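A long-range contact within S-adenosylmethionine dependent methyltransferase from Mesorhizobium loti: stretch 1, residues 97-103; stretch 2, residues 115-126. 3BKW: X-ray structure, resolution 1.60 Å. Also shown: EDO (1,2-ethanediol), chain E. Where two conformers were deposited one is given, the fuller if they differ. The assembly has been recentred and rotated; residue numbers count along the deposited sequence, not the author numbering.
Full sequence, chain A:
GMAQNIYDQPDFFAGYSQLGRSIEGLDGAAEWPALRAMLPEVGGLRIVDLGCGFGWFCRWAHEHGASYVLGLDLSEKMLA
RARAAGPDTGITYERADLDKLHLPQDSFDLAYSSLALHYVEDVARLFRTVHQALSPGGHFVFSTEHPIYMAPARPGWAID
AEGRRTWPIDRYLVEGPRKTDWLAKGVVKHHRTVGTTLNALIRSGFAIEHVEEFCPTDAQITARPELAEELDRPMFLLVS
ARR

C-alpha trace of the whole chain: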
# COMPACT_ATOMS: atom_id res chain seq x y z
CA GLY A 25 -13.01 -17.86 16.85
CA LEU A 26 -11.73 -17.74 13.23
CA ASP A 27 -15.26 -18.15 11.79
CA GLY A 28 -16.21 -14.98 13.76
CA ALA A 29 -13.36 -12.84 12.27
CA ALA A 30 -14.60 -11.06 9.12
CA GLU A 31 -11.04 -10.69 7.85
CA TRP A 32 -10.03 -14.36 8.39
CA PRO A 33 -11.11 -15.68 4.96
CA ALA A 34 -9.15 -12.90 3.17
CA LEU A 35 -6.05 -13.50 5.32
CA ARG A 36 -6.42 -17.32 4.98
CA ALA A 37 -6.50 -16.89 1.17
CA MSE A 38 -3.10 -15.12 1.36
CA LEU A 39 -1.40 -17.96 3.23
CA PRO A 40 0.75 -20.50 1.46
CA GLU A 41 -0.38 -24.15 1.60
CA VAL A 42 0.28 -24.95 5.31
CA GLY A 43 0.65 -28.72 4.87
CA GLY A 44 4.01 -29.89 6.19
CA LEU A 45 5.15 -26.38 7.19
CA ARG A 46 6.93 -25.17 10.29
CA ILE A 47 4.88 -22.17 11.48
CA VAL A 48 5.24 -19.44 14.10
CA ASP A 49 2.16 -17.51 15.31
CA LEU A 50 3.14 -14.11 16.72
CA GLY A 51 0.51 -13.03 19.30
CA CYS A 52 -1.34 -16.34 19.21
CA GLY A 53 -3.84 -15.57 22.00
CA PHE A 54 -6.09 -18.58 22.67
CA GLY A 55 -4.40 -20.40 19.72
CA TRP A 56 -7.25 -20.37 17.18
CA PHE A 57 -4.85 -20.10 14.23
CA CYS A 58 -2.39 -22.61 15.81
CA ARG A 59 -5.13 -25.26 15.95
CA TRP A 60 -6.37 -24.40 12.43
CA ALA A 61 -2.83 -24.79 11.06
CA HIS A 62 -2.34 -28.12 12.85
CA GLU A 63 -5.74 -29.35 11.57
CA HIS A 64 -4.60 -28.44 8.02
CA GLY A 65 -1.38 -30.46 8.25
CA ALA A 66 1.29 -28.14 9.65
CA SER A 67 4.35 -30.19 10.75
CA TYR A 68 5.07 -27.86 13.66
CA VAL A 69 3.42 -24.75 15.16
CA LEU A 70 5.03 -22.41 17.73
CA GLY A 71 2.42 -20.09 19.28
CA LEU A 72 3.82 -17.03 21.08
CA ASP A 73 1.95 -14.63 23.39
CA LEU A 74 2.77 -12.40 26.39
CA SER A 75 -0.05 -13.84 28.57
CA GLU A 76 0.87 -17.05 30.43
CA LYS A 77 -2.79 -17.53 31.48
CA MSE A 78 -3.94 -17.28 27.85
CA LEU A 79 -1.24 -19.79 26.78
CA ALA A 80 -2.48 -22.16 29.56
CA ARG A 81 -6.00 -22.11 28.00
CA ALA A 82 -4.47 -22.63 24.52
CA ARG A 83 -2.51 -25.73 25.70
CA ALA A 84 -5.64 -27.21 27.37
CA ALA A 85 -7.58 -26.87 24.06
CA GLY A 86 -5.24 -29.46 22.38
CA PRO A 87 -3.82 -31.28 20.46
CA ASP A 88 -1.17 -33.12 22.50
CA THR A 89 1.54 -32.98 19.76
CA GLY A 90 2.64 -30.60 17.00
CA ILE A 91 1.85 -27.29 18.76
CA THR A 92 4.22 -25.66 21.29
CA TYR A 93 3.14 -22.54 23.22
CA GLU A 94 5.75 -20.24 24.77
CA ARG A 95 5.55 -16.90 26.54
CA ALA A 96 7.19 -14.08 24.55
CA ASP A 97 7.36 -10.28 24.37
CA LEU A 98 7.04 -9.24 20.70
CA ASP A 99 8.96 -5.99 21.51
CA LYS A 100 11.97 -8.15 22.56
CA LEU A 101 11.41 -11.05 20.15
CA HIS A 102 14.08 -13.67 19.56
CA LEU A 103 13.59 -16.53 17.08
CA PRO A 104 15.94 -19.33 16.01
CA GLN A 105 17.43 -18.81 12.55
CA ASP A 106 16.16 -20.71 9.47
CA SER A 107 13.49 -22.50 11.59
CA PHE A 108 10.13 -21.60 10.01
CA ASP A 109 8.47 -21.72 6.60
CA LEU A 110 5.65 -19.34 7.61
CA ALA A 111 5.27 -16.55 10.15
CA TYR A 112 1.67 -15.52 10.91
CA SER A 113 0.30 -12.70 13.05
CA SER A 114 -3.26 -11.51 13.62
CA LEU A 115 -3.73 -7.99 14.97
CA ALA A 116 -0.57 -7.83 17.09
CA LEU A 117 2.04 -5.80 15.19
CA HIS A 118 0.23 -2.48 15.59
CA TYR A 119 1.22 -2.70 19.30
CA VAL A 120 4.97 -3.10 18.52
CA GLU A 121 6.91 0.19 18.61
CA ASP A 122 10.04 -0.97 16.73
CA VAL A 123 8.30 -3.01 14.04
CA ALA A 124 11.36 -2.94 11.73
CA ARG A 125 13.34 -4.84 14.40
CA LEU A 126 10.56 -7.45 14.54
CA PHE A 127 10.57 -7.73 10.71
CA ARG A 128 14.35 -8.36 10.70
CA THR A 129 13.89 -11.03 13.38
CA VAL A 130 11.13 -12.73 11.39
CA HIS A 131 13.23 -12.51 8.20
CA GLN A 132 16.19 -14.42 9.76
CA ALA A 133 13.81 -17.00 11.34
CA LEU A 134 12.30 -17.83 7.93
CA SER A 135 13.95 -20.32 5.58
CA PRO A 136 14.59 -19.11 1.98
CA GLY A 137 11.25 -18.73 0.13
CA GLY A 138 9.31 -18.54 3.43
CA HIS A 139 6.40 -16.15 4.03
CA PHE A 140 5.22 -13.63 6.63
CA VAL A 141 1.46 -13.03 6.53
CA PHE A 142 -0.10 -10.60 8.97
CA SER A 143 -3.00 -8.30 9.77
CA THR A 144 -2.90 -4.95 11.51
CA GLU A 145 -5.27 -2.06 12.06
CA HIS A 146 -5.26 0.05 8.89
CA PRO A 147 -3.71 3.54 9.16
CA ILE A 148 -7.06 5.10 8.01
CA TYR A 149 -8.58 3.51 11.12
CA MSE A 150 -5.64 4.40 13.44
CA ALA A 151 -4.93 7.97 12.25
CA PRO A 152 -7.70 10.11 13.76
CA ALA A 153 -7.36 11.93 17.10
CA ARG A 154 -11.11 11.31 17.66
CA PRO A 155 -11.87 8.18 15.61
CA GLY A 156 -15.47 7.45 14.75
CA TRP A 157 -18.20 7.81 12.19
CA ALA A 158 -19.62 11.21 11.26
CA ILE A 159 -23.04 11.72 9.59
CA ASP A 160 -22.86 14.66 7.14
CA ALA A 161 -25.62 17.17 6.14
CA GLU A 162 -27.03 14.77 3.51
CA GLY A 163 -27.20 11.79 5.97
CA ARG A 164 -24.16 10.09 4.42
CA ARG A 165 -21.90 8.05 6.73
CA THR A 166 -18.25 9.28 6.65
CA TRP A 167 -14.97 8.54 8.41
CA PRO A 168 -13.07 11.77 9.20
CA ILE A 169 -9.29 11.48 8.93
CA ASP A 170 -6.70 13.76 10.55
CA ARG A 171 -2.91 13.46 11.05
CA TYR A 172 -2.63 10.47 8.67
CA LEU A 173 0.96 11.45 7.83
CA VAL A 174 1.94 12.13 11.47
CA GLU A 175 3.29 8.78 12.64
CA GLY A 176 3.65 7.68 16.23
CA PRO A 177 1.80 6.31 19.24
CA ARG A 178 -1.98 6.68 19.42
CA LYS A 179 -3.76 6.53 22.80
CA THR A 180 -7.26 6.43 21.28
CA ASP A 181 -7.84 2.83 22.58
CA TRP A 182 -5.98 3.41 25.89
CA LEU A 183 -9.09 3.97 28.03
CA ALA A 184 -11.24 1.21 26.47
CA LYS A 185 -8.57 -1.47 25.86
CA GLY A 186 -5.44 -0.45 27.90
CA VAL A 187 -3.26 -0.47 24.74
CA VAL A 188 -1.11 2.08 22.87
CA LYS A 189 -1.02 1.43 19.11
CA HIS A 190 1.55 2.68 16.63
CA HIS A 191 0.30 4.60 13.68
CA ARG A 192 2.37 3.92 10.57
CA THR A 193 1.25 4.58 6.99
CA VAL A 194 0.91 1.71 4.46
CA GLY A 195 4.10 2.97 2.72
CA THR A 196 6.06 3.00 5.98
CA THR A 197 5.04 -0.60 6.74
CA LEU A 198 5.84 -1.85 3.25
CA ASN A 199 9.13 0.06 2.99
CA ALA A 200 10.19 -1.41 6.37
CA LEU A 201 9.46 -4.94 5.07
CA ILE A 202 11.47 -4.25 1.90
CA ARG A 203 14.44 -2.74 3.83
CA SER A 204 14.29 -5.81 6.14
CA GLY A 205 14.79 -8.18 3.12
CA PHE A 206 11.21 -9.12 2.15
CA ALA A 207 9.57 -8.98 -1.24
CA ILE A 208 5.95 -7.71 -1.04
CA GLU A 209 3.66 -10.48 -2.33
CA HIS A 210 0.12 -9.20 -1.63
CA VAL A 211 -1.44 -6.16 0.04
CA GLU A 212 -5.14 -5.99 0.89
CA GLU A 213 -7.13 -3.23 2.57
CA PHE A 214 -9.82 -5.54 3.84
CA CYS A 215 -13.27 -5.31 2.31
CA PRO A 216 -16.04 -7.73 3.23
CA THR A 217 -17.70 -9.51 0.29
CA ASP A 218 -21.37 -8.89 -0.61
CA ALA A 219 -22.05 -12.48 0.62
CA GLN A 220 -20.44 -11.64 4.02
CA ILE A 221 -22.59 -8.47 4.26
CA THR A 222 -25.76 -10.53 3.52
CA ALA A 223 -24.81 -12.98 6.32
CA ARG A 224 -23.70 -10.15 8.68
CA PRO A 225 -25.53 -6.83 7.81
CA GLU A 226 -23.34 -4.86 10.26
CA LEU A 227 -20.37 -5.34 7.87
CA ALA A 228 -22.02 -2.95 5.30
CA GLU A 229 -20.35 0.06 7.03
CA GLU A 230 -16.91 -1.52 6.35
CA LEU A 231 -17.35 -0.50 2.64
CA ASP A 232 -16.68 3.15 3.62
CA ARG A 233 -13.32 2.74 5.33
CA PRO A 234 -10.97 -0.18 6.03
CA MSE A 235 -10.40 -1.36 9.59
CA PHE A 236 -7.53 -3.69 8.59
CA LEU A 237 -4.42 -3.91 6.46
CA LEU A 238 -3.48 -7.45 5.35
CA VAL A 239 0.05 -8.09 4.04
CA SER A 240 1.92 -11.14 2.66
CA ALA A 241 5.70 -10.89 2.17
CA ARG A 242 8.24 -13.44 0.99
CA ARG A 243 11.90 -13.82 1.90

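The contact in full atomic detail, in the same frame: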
# COMPACT_ATOMS: atom_id res chain seq x y z
N ASP A 97 7.63 -11.71 24.48
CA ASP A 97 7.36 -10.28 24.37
C ASP A 97 7.74 -9.93 22.94
O ASP A 97 8.92 -9.98 22.59
CB ASP A 97 8.22 -9.49 25.36
CG ASP A 97 7.96 -7.97 25.32
OD1 ASP A 97 7.21 -7.46 24.46
OD2 ASP A 97 8.54 -7.28 26.19
N LEU A 98 6.76 -9.58 22.11
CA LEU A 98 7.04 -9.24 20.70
C LEU A 98 7.95 -8.01 20.51
O LEU A 98 8.57 -7.87 19.45
CB LEU A 98 5.76 -9.09 19.89
CG LEU A 98 4.83 -10.31 19.77
CD1 LEU A 98 3.66 -9.95 18.85
CD2 LEU A 98 5.53 -11.58 19.26
N ASP A 99 8.02 -7.13 21.52
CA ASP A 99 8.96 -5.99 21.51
C ASP A 99 10.41 -6.41 21.74
O ASP A 99 11.30 -5.63 21.44
CB ASP A 99 8.60 -4.96 22.59
CG ASP A 99 7.32 -4.24 22.30
OD1 ASP A 99 7.16 -3.73 21.17
OD2 ASP A 99 6.47 -4.13 23.21
N LYS A 100 10.63 -7.61 22.29
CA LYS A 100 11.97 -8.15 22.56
C LYS A 100 12.07 -9.57 21.98
O LYS A 100 12.66 -10.46 22.58
CB LYS A 100 12.20 -8.20 24.08
CG LYS A 100 11.99 -6.88 24.82
CD LYS A 100 12.19 -7.07 26.31
N LEU A 101 11.52 -9.74 20.78
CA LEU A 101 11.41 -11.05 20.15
C LEU A 101 12.74 -11.63 19.67
O LEU A 101 13.52 -10.94 19.01
CB LEU A 101 10.46 -10.98 18.95
CG LEU A 101 10.15 -12.26 18.15
CD1 LEU A 101 9.34 -13.26 18.98
CD2 LEU A 101 9.43 -11.94 16.83
N HIS A 102 12.95 -12.90 20.03
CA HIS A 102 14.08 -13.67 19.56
C HIS A 102 13.51 -14.94 18.95
O HIS A 102 12.58 -15.54 19.49
CB HIS A 102 15.06 -13.94 20.71
CG HIS A 102 15.71 -12.69 21.23
ND1 HIS A 102 15.19 -11.96 22.28
CD2 HIS A 102 16.83 -12.03 20.83
CE1 HIS A 102 15.96 -10.91 22.51
NE2 HIS A 102 16.96 -10.93 21.65
N LEU A 103 14.03 -15.32 17.78
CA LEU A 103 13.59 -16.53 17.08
C LEU A 103 14.83 -17.24 16.55
O LEU A 103 15.78 -16.57 16.12
CB LEU A 103 12.64 -16.21 15.92
CG LEU A 103 11.20 -15.73 16.22
CD1 LEU A 103 10.48 -15.40 14.91
CD2 LEU A 103 10.43 -16.79 17.01
N LEU A 115 -3.41 -9.16 14.15
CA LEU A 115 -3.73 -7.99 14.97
C LEU A 115 -2.87 -7.81 16.21
O LEU A 115 -3.37 -7.54 17.32
CB LEU A 115 -5.23 -8.03 15.31
CG LEU A 115 -6.19 -8.14 14.12
CD1 LEU A 115 -7.65 -8.18 14.61
CD2 LEU A 115 -5.96 -7.01 13.12
N ALA A 116 -1.57 -7.98 16.02
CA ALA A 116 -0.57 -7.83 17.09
C ALA A 116 0.49 -6.77 16.80
O ALA A 116 0.94 -6.09 17.70
CB ALA A 116 0.14 -9.17 17.35
N LEU A 117 0.91 -6.65 15.54
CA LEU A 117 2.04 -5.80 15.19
C LEU A 117 1.80 -4.32 15.32
O LEU A 117 2.76 -3.59 15.52
CB LEU A 117 2.62 -6.15 13.83
CG LEU A 117 3.14 -7.58 13.62
CD1 LEU A 117 4.04 -7.53 12.38
CD2 LEU A 117 3.87 -8.18 14.78
N HIS A 118 0.53 -3.89 15.32
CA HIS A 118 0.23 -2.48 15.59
C HIS A 118 0.53 -2.04 17.02
O HIS A 118 0.50 -0.86 17.31
CB HIS A 118 -1.16 -2.04 15.14
CG HIS A 118 -2.27 -2.88 15.65
ND1 HIS A 118 -2.83 -3.89 14.91
CD2 HIS A 118 -2.93 -2.89 16.83
CE1 HIS A 118 -3.79 -4.47 15.59
NE2 HIS A 118 -3.86 -3.90 16.77
N TYR A 119 0.80 -3.00 17.92
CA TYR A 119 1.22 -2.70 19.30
C TYR A 119 2.74 -2.72 19.53
O TYR A 119 3.21 -2.43 20.62
CB TYR A 119 0.54 -3.65 20.29
CG TYR A 119 -0.98 -3.63 20.18
CD1 TYR A 119 -1.69 -2.43 20.32
CD2 TYR A 119 -1.70 -4.81 19.93
CE1 TYR A 119 -3.10 -2.40 20.22
CE2 TYR A 119 -3.12 -4.77 19.84
CZ TYR A 119 -3.80 -3.56 19.98
OH TYR A 119 -5.19 -3.47 19.87
N VAL A 120 3.51 -2.99 18.46
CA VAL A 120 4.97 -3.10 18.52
C VAL A 120 5.56 -1.78 18.07
O VAL A 120 5.35 -1.40 16.94
CB VAL A 120 5.47 -4.29 17.64
CG1 VAL A 120 6.99 -4.33 17.60
CG2 VAL A 120 4.93 -5.61 18.19
N GLU A 121 6.34 -1.12 18.93
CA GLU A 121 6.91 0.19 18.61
C GLU A 121 7.96 0.10 17.51
O GLU A 121 7.88 0.84 16.52
CB GLU A 121 7.49 0.87 19.85
CG GLU A 121 7.90 2.32 19.61
CD GLU A 121 8.21 3.09 20.89
OE1 GLU A 121 8.53 2.47 21.93
OE2 GLU A 121 8.14 4.34 20.83
N ASP A 122 8.94 -0.79 17.70
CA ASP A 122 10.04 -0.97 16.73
C ASP A 122 9.70 -2.16 15.83
O ASP A 122 10.26 -3.26 15.97
CB ASP A 122 11.37 -1.14 17.48
CG ASP A 122 12.58 -1.09 16.55
OD1 ASP A 122 12.41 -0.98 15.32
OD2 ASP A 122 13.70 -1.16 17.10
N VAL A 123 8.79 -1.92 14.89
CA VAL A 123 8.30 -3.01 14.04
C VAL A 123 9.37 -3.49 13.07
O VAL A 123 9.42 -4.67 12.76
CB VAL A 123 6.97 -2.65 13.34
CG1 VAL A 123 7.18 -1.73 12.15
CG2 VAL A 123 6.24 -3.91 12.95
N ALA A 124 10.24 -2.58 12.62
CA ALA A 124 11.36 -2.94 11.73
C ALA A 124 12.27 -3.99 12.36
O ALA A 124 12.67 -4.95 11.68
CB ALA A 124 12.16 -1.71 11.29
N ARG A 125 12.54 -3.85 13.66
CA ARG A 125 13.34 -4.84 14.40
C ARG A 125 12.66 -6.20 14.35
O ARG A 125 13.29 -7.22 14.07
CB ARG A 125 13.57 -4.38 15.85
CG ARG A 125 14.36 -5.35 16.72
CD ARG A 125 14.62 -4.73 18.08
NE ARG A 125 15.53 -5.52 18.92
CZ ARG A 125 15.20 -6.59 19.66
NH1 ARG A 125 13.96 -7.08 19.68
NH2 ARG A 125 16.14 -7.19 20.39
N LEU A 126 11.36 -6.21 14.62
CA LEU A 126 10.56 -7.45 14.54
C LEU A 126 10.62 -8.06 13.13
O LEU A 126 10.82 -9.26 13.00
CB LEU A 126 9.12 -7.22 15.03
CG LEU A 126 8.19 -8.43 15.03
CD1 LEU A 126 7.13 -8.35 16.16
CD2 LEU A 126 7.51 -8.63 13.66
C1 EDO E . 14.75 0.76 13.76
O1 EDO E . 14.45 -0.64 13.73
C2 EDO E . 16.05 1.03 13.00
O2 EDO E . 16.00 0.53 11.65
O HOH W 1 10.88 -7.34 18.28
O HOH W 2 10.87 -4.67 18.31
O HOH W 3 9.33 -2.71 19.97
O HOH W 4 5.97 -1.41 21.90
O HOH W 5 3.84 -4.14 22.62

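The apolar centre of the contact is built around Leu98, whose CA-to-CB bond points toward the second stretch and whose side chain adopts the mt rotamer. Its CD1 reaches Ala116 CB at 3.9 Å and, more loosely, Leu117 CD2 at 4.4 Å. Nearer the backbone, Leu98 CB lies 4.0 Å from Val120 CG2 and 4.0 Å from Leu126 CD1. One leucine thus touches residues from the loop, the 3-10 segment and the helix of stretch 2, and these separate elements converge on a single side chain. Leu101 adds a second apolar contact to Leu126: although its CA-to-CB bond runs sideways, the end of the side chain comes nearer, and its CD2 packs 4.1 Å from Leu126 CG. Leu126 therefore contacts both Leu98 and Leu101.

No direct hydrogen bond joins the two stretches among the modelled atoms; at the polar edge, water makes the connections. Asp99 is the main anchor. Its own backbone is held by a local turn, in which Asp99 N donates to Asp97 OD1 (3.1 Å) and Lys100 N to Asp97 O (2.9 Å). The Asp99 carboxylate approaches the backbone after the 3-10 segment, with OD1 3.5 Å from Val120 CA and 3.5 Å from Glu121 N, but the polar links run through solvent. Water 4 donates to Asp99 OD1 (2.7 Å) and Tyr119 O (3.2 Å) and accepts from Glu121 N (3.0 Å). Water 3 donates to the same Asp99 OD1 (2.7 Å) and accepts from Asp122 N (3.0 Å), while water 5 donates to both Asp99 OD2 and Tyr119 O, each at 2.7 Å. Water 2 connects two carbonyls, donating to Asp99 O (3.3 Å) and Asp122 O (2.8 Å), so the water links two acceptors that cannot bond each other directly.

Arg125 closes the other part of the edge. Its extended side chain brings NH1 to 3.5 Å from Asp99 O, yet the angle is too poor for a hydrogen bond. Leu101 N lies near the guanidinium plane, 3.8 Å from Arg125 NH1, and His102 NE2 sits 4.0 Å from Arg125 NH2 in an oblique approach. The bridge here is water 1, which donates to Leu98 O (2.6 Å) and accepts weakly from Arg125 NH1 (3.4 Å). Asp122, at the N-cap position, caps the helix with its OD1 through a weak bond from Arg125 N (3.3 Å) and also accepts from O1 of the ethanediol (2.6 Å), probably from the crystallisation liquor.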